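Side-chain contacts in Rbstp0775 protein (PDB 1RZ3), which is of unknown function but probably acts as an ATP-dependent kinase of the phosphoribulokinase and uridine kinase family: residues 77-82 / 173-178; 132-137 / 181-186. All coordinates share one frame; numbering follows the deposited sequence.

Contact 1. Residues 77-82 / 173-178; sequences FEYYYL and INRYWK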
loop_
_atom_site.group_PDB
_atom_site.type_symbol
_atom_site.label_atom_id
_atom_site.label_comp_id
_atom_site.label_asym_id
_atom_site.label_seq_id
_atom_site.Cartn_x
_atom_site.Cartn_y
_atom_site.Cartn_z
ATOM N N PHE A 77 16.493 6.630 -5.919
ATOM C CA PHE A 77 16.802 6.490 -4.503
ATOM C C PHE A 77 15.865 7.344 -3.650
ATOM O O PHE A 77 15.452 6.928 -2.566
ATOM C CB PHE A 77 18.254 6.905 -4.253
ATOM C CG PHE A 77 18.740 6.620 -2.862
ATOM C CD1 PHE A 77 19.374 5.420 -2.565
ATOM C CD2 PHE A 77 18.558 7.552 -1.847
ATOM C CE1 PHE A 77 19.824 5.147 -1.274
ATOM C CE2 PHE A 77 19.004 7.289 -0.551
ATOM C CZ PHE A 77 19.639 6.083 -0.264
ATOM N N GLU A 78 15.550 8.541 -4.135
ATOM C CA GLU A 78 14.659 9.451 -3.420
ATOM C C GLU A 78 13.269 8.828 -3.331
ATOM O O GLU A 78 12.618 8.848 -2.283
ATOM C CB GLU A 78 14.546 10.792 -4.156
ATOM C CG GLU A 78 15.864 11.516 -4.388
ATOM C CD GLU A 78 15.671 12.904 -4.966
ATOM O OE1 GLU A 78 14.877 13.051 -5.914
ATOM O OE2 GLU A 78 16.321 13.852 -4.477
ATOM N N TYR A 79 12.821 8.278 -4.452
ATOM C CA TYR A 79 11.508 7.659 -4.544
ATOM C C TYR A 79 11.384 6.380 -3.715
ATOM O O TYR A 79 10.400 6.191 -2.995
ATOM C CB TYR A 79 11.192 7.383 -6.018
ATOM C CG TYR A 79 9.844 6.740 -6.295
ATOM C CD1 TYR A 79 8.699 7.134 -5.606
ATOM C CD2 TYR A 79 9.709 5.778 -7.298
ATOM C CE1 TYR A 79 7.446 6.584 -5.914
ATOM C CE2 TYR A 79 8.470 5.229 -7.611
ATOM C CZ TYR A 79 7.346 5.635 -6.919
ATOM O OH TYR A 79 6.125 5.101 -7.251
ATOM N N TYR A 80 12.384 5.510 -3.789
ATOM C CA TYR A 80 12.317 4.253 -3.055
ATOM C C TYR A 80 12.679 4.320 -1.570
ATOM O O TYR A 80 12.036 3.667 -0.742
ATOM C CB TYR A 80 13.207 3.196 -3.721
ATOM C CG TYR A 80 12.999 1.807 -3.153
ATOM C CD1 TYR A 80 11.891 1.041 -3.523
ATOM C CD2 TYR A 80 13.874 1.283 -2.199
ATOM C CE1 TYR A 80 11.653 -0.203 -2.955
ATOM C CE2 TYR A 80 13.646 0.038 -1.623
ATOM C CZ TYR A 80 12.533 -0.700 -2.004
ATOM O OH TYR A 80 12.296 -1.925 -1.433
ATOM N N TYR A 81 13.698 5.102 -1.230
ATOM C CA TYR A 81 14.158 5.180 0.157
ATOM C C TYR A 81 13.798 6.410 0.979
ATOM O O TYR A 81 13.698 6.326 2.203
ATOM C CB TYR A 81 15.680 5.014 0.201
ATOM C CG TYR A 81 16.156 3.592 0.039
ATOM C CD1 TYR A 81 15.865 2.632 1.005
ATOM C CD2 TYR A 81 16.906 3.210 -1.072
ATOM C CE1 TYR A 81 16.308 1.322 0.873
ATOM C CE2 TYR A 81 17.361 1.900 -1.214
ATOM C CZ TYR A 81 17.055 0.963 -0.235
ATOM O OH TYR A 81 17.486 -0.333 -0.359
ATOM N N LEU A 82 13.608 7.548 0.328
ATOM C CA LEU A 82 13.312 8.767 1.069
ATOM C C LEU A 82 11.867 9.241 1.060
ATOM O O LEU A 82 11.448 9.945 1.977
ATOM C CB LEU A 82 14.213 9.902 0.567
ATOM C CG LEU A 82 15.712 9.585 0.545
ATOM C CD1 LEU A 82 16.482 10.821 0.104
ATOM C CD2 LEU A 82 16.171 9.124 1.923
ATOM N N ILE A 173 11.976 7.927 -16.268
ATOM C CA ILE A 173 12.862 6.774 -16.196
ATOM C C ILE A 173 13.739 6.853 -14.948
ATOM O O ILE A 173 13.871 5.883 -14.197
ATOM C CB ILE A 173 13.782 6.708 -17.437
ATOM C CG1 ILE A 173 12.955 6.355 -18.671
ATOM C CG2 ILE A 173 14.906 5.693 -17.211
ATOM C CD1 ILE A 173 13.758 6.331 -19.953
ATOM N N ASN A 174 14.335 8.020 -14.740
ATOM C CA ASN A 174 15.212 8.252 -13.605
ATOM C C ASN A 174 14.558 7.957 -12.269
ATOM O O ASN A 174 15.142 7.288 -11.419
ATOM C CB ASN A 174 15.696 9.703 -13.594
ATOM C CG ASN A 174 16.624 10.016 -14.742
ATOM O OD1 ASN A 174 16.988 9.131 -15.515
ATOM N ND2 ASN A 174 17.018 11.279 -14.860
ATOM N N ARG A 175 13.340 8.453 -12.086
ATOM C CA ARG A 175 12.659 8.264 -10.818
ATOM C C ARG A 175 11.830 6.992 -10.703
ATOM O O ARG A 175 12.104 6.148 -9.854
ATOM C CB ARG A 175 11.776 9.478 -10.513
ATOM C CG ARG A 175 11.316 9.545 -9.061
ATOM C CD ARG A 175 10.473 10.785 -8.787
ATOM N NE ARG A 175 10.268 10.982 -7.357
ATOM C CZ ARG A 175 11.177 11.493 -6.531
ATOM N NH1 ARG A 175 12.361 11.874 -6.990
ATOM N NH2 ARG A 175 10.907 11.605 -5.240
ATOM N N TYR A 176 10.835 6.847 -11.569
ATOM C CA TYR A 176 9.939 5.697 -11.512
ATOM C C TYR A 176 10.462 4.362 -12.022
ATOM O O TYR A 176 10.494 3.382 -11.273
ATOM C CB TYR A 176 8.632 6.061 -12.219
ATOM C CG TYR A 176 7.917 7.183 -11.511
ATOM C CD1 TYR A 176 7.179 6.937 -10.353
ATOM C CD2 TYR A 176 8.048 8.503 -11.943
ATOM C CE1 TYR A 176 6.595 7.977 -9.637
ATOM C CE2 TYR A 176 7.467 9.551 -11.233
ATOM C CZ TYR A 176 6.744 9.279 -10.080
ATOM O OH TYR A 176 6.173 10.306 -9.364
ATOM N N TRP A 177 10.874 4.318 -13.282
ATOM C CA TRP A 177 11.373 3.079 -13.867
ATOM C C TRP A 177 12.532 2.452 -13.088
ATOM O O TRP A 177 12.510 1.258 -12.804
ATOM C CB TRP A 177 11.769 3.318 -15.331
ATOM C CG TRP A 177 12.471 2.161 -15.979
ATOM C CD1 TRP A 177 13.806 1.873 -15.918
ATOM C CD2 TRP A 177 11.873 1.120 -16.764
ATOM N NE1 TRP A 177 14.076 0.720 -16.615
ATOM C CE2 TRP A 177 12.909 0.235 -17.144
ATOM C CE3 TRP A 177 10.563 0.847 -17.181
ATOM C CZ2 TRP A 177 12.675 -0.906 -17.924
ATOM C CZ3 TRP A 177 10.329 -0.288 -17.957
ATOM C CH2 TRP A 177 11.384 -1.150 -18.319
ATOM N N LYS A 178 13.538 3.248 -12.730
ATOM C CA LYS A 178 14.679 2.709 -12.000
ATOM C C LYS A 178 14.323 2.229 -10.590
ATOM O O LYS A 178 14.842 1.214 -10.132
ATOM C CB LYS A 178 15.814 3.742 -11.949
ATOM C CG LYS A 178 16.476 3.959 -13.309
ATOM C CD LYS A 178 17.450 5.146 -13.310
ATOM C CE LYS A 178 18.625 4.940 -12.370
ATOM N NZ LYS A 178 19.529 6.138 -12.388
#

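Contact 2. Residues 132-137 / 181-186; sequences GVFLQR and DYYLET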
loop_
_atom_site.group_PDB
_atom_site.type_symbol
_atom_site.label_atom_id
_atom_site.label_comp_id
_atom_site.label_asym_id
_atom_site.label_seq_id
_atom_site.Cartn_x
_atom_site.Cartn_y
_atom_site.Cartn_z
ATOM N N GLY A 132 -0.530 0.458 -1.934
ATOM C CA GLY A 132 0.548 1.389 -2.219
ATOM C C GLY A 132 1.682 0.733 -2.969
ATOM O O GLY A 132 1.651 -0.468 -3.232
ATOM N N VAL A 133 2.690 1.518 -3.327
ATOM C CA VAL A 133 3.838 0.974 -4.033
ATOM C C VAL A 133 4.885 0.518 -3.020
ATOM O O VAL A 133 4.955 1.047 -1.906
ATOM C CB VAL A 133 4.464 2.031 -4.978
ATOM C CG1 VAL A 133 4.935 3.228 -4.182
ATOM C CG2 VAL A 133 5.611 1.418 -5.757
ATOM N N PHE A 134 5.677 -0.478 -3.411
ATOM C CA PHE A 134 6.744 -1.023 -2.582
ATOM C C PHE A 134 6.250 -1.494 -1.212
ATOM O O PHE A 134 6.930 -1.283 -0.212
ATOM C CB PHE A 134 7.848 0.028 -2.368
ATOM C CG PHE A 134 8.239 0.784 -3.615
ATOM C CD1 PHE A 134 8.542 0.111 -4.796
ATOM C CD2 PHE A 134 8.334 2.178 -3.596
ATOM C CE1 PHE A 134 8.937 0.809 -5.943
ATOM C CE2 PHE A 134 8.731 2.892 -4.739
ATOM C CZ PHE A 134 9.032 2.203 -5.915
ATOM N N LEU A 135 5.083 -2.131 -1.162
ATOM C CA LEU A 135 4.533 -2.598 0.110
ATOM C C LEU A 135 5.294 -3.760 0.730
ATOM O O LEU A 135 5.275 -3.941 1.947
ATOM C CB LEU A 135 3.081 -3.047 -0.058
ATOM C CG LEU A 135 1.977 -2.023 -0.301
ATOM C CD1 LEU A 135 0.627 -2.745 -0.182
ATOM C CD2 LEU A 135 2.061 -0.894 0.726
ATOM N N GLN A 136 5.948 -4.560 -0.108
ATOM C CA GLN A 136 6.658 -5.725 0.386
ATOM C C GLN A 136 8.119 -5.527 0.752
ATOM O O GLN A 136 8.911 -6.468 0.707
ATOM C CB GLN A 136 6.492 -6.874 -0.610
ATOM C CG GLN A 136 5.030 -7.283 -0.748
ATOM C CD GLN A 136 4.823 -8.412 -1.724
ATOM O OE1 GLN A 136 4.757 -8.206 -2.943
ATOM N NE2 GLN A 136 4.733 -9.619 -1.199
ATOM N N ARG A 137 8.486 -4.305 1.124
ATOM C CA ARG A 137 9.856 -4.087 1.548
ATOM C C ARG A 137 9.983 -4.867 2.866
ATOM O O ARG A 137 9.005 -5.016 3.607
ATOM C CB ARG A 137 10.158 -2.592 1.718
ATOM C CG ARG A 137 9.176 -1.798 2.541
ATOM C CD ARG A 137 9.636 -0.335 2.653
ATOM N NE ARG A 137 9.197 0.530 1.556
ATOM C CZ ARG A 137 10.014 1.263 0.800
ATOM N NH1 ARG A 137 11.327 1.234 1.004
ATOM N NH2 ARG A 137 9.518 2.064 -0.131
ATOM N N ASP A 181 12.479 -1.031 -11.022
ATOM C CA ASP A 181 13.399 -2.114 -11.359
ATOM C C ASP A 181 14.160 -2.550 -10.113
ATOM O O ASP A 181 14.407 -3.739 -9.912
ATOM C CB ASP A 181 14.393 -1.674 -12.440
ATOM C CG ASP A 181 13.738 -1.477 -13.793
ATOM O OD1 ASP A 181 12.582 -1.912 -13.977
ATOM O OD2 ASP A 181 14.392 -0.892 -14.684
ATOM N N TYR A 182 14.532 -1.582 -9.279
ATOM C CA TYR A 182 15.257 -1.866 -8.046
ATOM C C TYR A 182 14.395 -2.741 -7.133
ATOM O O TYR A 182 14.859 -3.740 -6.577
ATOM C CB TYR A 182 15.596 -0.561 -7.318
ATOM C CG TYR A 182 16.411 -0.758 -6.057
ATOM C CD1 TYR A 182 17.775 -1.049 -6.123
ATOM C CD2 TYR A 182 15.813 -0.681 -4.796
ATOM C CE1 TYR A 182 18.525 -1.257 -4.966
ATOM C CE2 TYR A 182 16.551 -0.889 -3.634
ATOM C CZ TYR A 182 17.908 -1.176 -3.727
ATOM O OH TYR A 182 18.645 -1.373 -2.584
ATOM N N TYR A 183 13.135 -2.354 -6.987
ATOM C CA TYR A 183 12.198 -3.090 -6.141
ATOM C C TYR A 183 12.017 -4.524 -6.633
ATOM O O TYR A 183 12.150 -5.482 -5.864
ATOM C CB TYR A 183 10.851 -2.363 -6.125
ATOM C CG TYR A 183 9.785 -3.024 -5.277
ATOM C CD1 TYR A 183 10.026 -3.344 -3.940
ATOM C CD2 TYR A 183 8.519 -3.283 -5.797
ATOM C CE1 TYR A 183 9.029 -3.905 -3.142
ATOM C CE2 TYR A 183 7.511 -3.842 -5.005
ATOM C CZ TYR A 183 7.777 -4.149 -3.678
ATOM O OH TYR A 183 6.793 -4.697 -2.885
ATOM N N LEU A 184 11.723 -4.661 -7.921
ATOM C CA LEU A 184 11.509 -5.968 -8.532
ATOM C C LEU A 184 12.704 -6.898 -8.377
ATOM O O LEU A 184 12.540 -8.090 -8.133
ATOM C CB LEU A 184 11.179 -5.803 -10.020
ATOM C CG LEU A 184 9.819 -5.177 -10.343
ATOM C CD1 LEU A 184 9.746 -4.825 -11.822
ATOM C CD2 LEU A 184 8.705 -6.151 -9.961
ATOM N N GLU A 185 13.907 -6.352 -8.513
ATOM C CA GLU A 185 15.114 -7.157 -8.405
ATOM C C GLU A 185 15.529 -7.476 -6.973
ATOM O O GLU A 185 15.971 -8.588 -6.688
ATOM C CB GLU A 185 16.274 -6.461 -9.119
ATOM C CG GLU A 185 17.594 -7.202 -9.004
ATOM C CD GLU A 185 18.702 -6.546 -9.802
ATOM O OE1 GLU A 185 19.039 -5.379 -9.510
ATOM O OE2 GLU A 185 19.235 -7.200 -10.725
ATOM N N THR A 186 15.383 -6.509 -6.074
ATOM C CA THR A 186 15.784 -6.714 -4.692
ATOM C C THR A 186 14.753 -7.436 -3.822
ATOM O O THR A 186 15.121 -8.279 -3.009
ATOM C CB THR A 186 16.160 -5.370 -4.011
ATOM O OG1 THR A 186 15.013 -4.517 -3.947
ATOM C CG2 THR A 186 17.251 -4.661 -4.802
#

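Contact 1. Residues 77-82 / 173-178
R175 NH1 is the donor that E78 grips across the two helices: NH1 lies 3.0 Å from E78 OE1 with an N-H...O angle of 153°, a hydrogen bond that is also a salt bridge. OE1 sits in the guanidinium plane, at its edge, whereas NH1 comes to the carboxylate on the anti side of OE1 and somewhat out of its plane, the two planes being steeply turned against each other. The arginine is shared further: NH1 also pairs with E75 and NH2 donates to the backbone oxygen of R68, while the other carboxylate oxygen, E78 OE2, bonds T71 OG1. With partners on both terminal nitrogens, NH1 and NH2, the guanidinium is probably held against rotation, and its charge is probably balanced by the two glutamates. R175 gets there with CG anti to the backbone N and the chain extended from CG to NE, which brings R175 CG to 3.7 Å from Y79 CB; that CB also lies over one guanidinium face, offset toward its rim.

Beyond CB, the Y79 ring turns to Y176. The edge of Y176 points at the face of Y79, a T-shaped pair with centroids 4.8 Å apart and planes at 65°; Y176 CD1 is 3.5 Å from Y79 CE2, and Y176 CE1 lies over the Y79 face, offset toward its rim. The backbone takes part too, R175 O approaching Y79 CD2 at 3.5 Å.

The axes of segments 77-82 and 173-178 approach to 8.5 Å at 47°, so this is an oblique helix-helix contact, in which helix 75-82 packs on helix 169-187 within a fold of the P-loop NTPase class, consistent with the phosphoribulokinase/uridine kinase family; Y79 stands near the probable Walker A loop without touching it.

Contact 2. Residues 132-137 / 181-186
Y183 reaches from its helix into the loop 132-137, meeting it from CB to the hydroxyl. CB starts the contact, 3.6 Å from F134 CD1. At Y183 CG the same phenylalanine carbon comes closer, 3.4 Å from CG to F134 CD1, and Y183 CD2 follows beside it: the edge of the F134 ring is directed at the Y183 face in a T-shaped pair, with centroids 5.1 Å apart and planes at 74°. Farther out, CE1, CE2 and CZ meet F134 CA, which stands over the ring face, 3.8 Å from the centroid of the Y183 ring, a CH-pi contact. The tip, OH, accepts the backbone N-H of Q136 (2.9 Å from Q136 N to Y183 OH, 147° at the hydrogen), the nitrogen lying near the ring plane, and Q136 CB also touches OH. D28 OD2 is a second partner of this buried hydroxyl. CG of Y183 is anti to the backbone N (chi1 -180°), which sends the ring from the helix toward the loop. A phenylalanine here would probably leave the Q136 N-H and D28 OD2 without the hydroxyl they share.

The loop, turned by a type I beta turn from F134 to R137, follows strand 127-132; helix 169-187 packs against it through Y183, with Y80 of helix 75-82 and P189 of helix 189-192 also touching Y183.

How the contacts relate
Both contacts are buried and both use helix 169-187, contact 1 its earlier turns and contact 2 its later ones. Contact 2 lies deeper: its centre is about 11 Å from the chain's centre, that of contact 1 about 17 Å. That difference of place accompanies one of chemistry: contact 1 joins helix to helix through a charged pair as well as rings, whereas contact 2 joins helix to loop through rings and a backbone N-H, with no salt bridge between its segments. The two contacts meet directly: Y81 OH lies 2.7 Å from Y182 OH, a probable hydrogen bond, and F134 packs against Y79 and Y80, linking the two ring clusters.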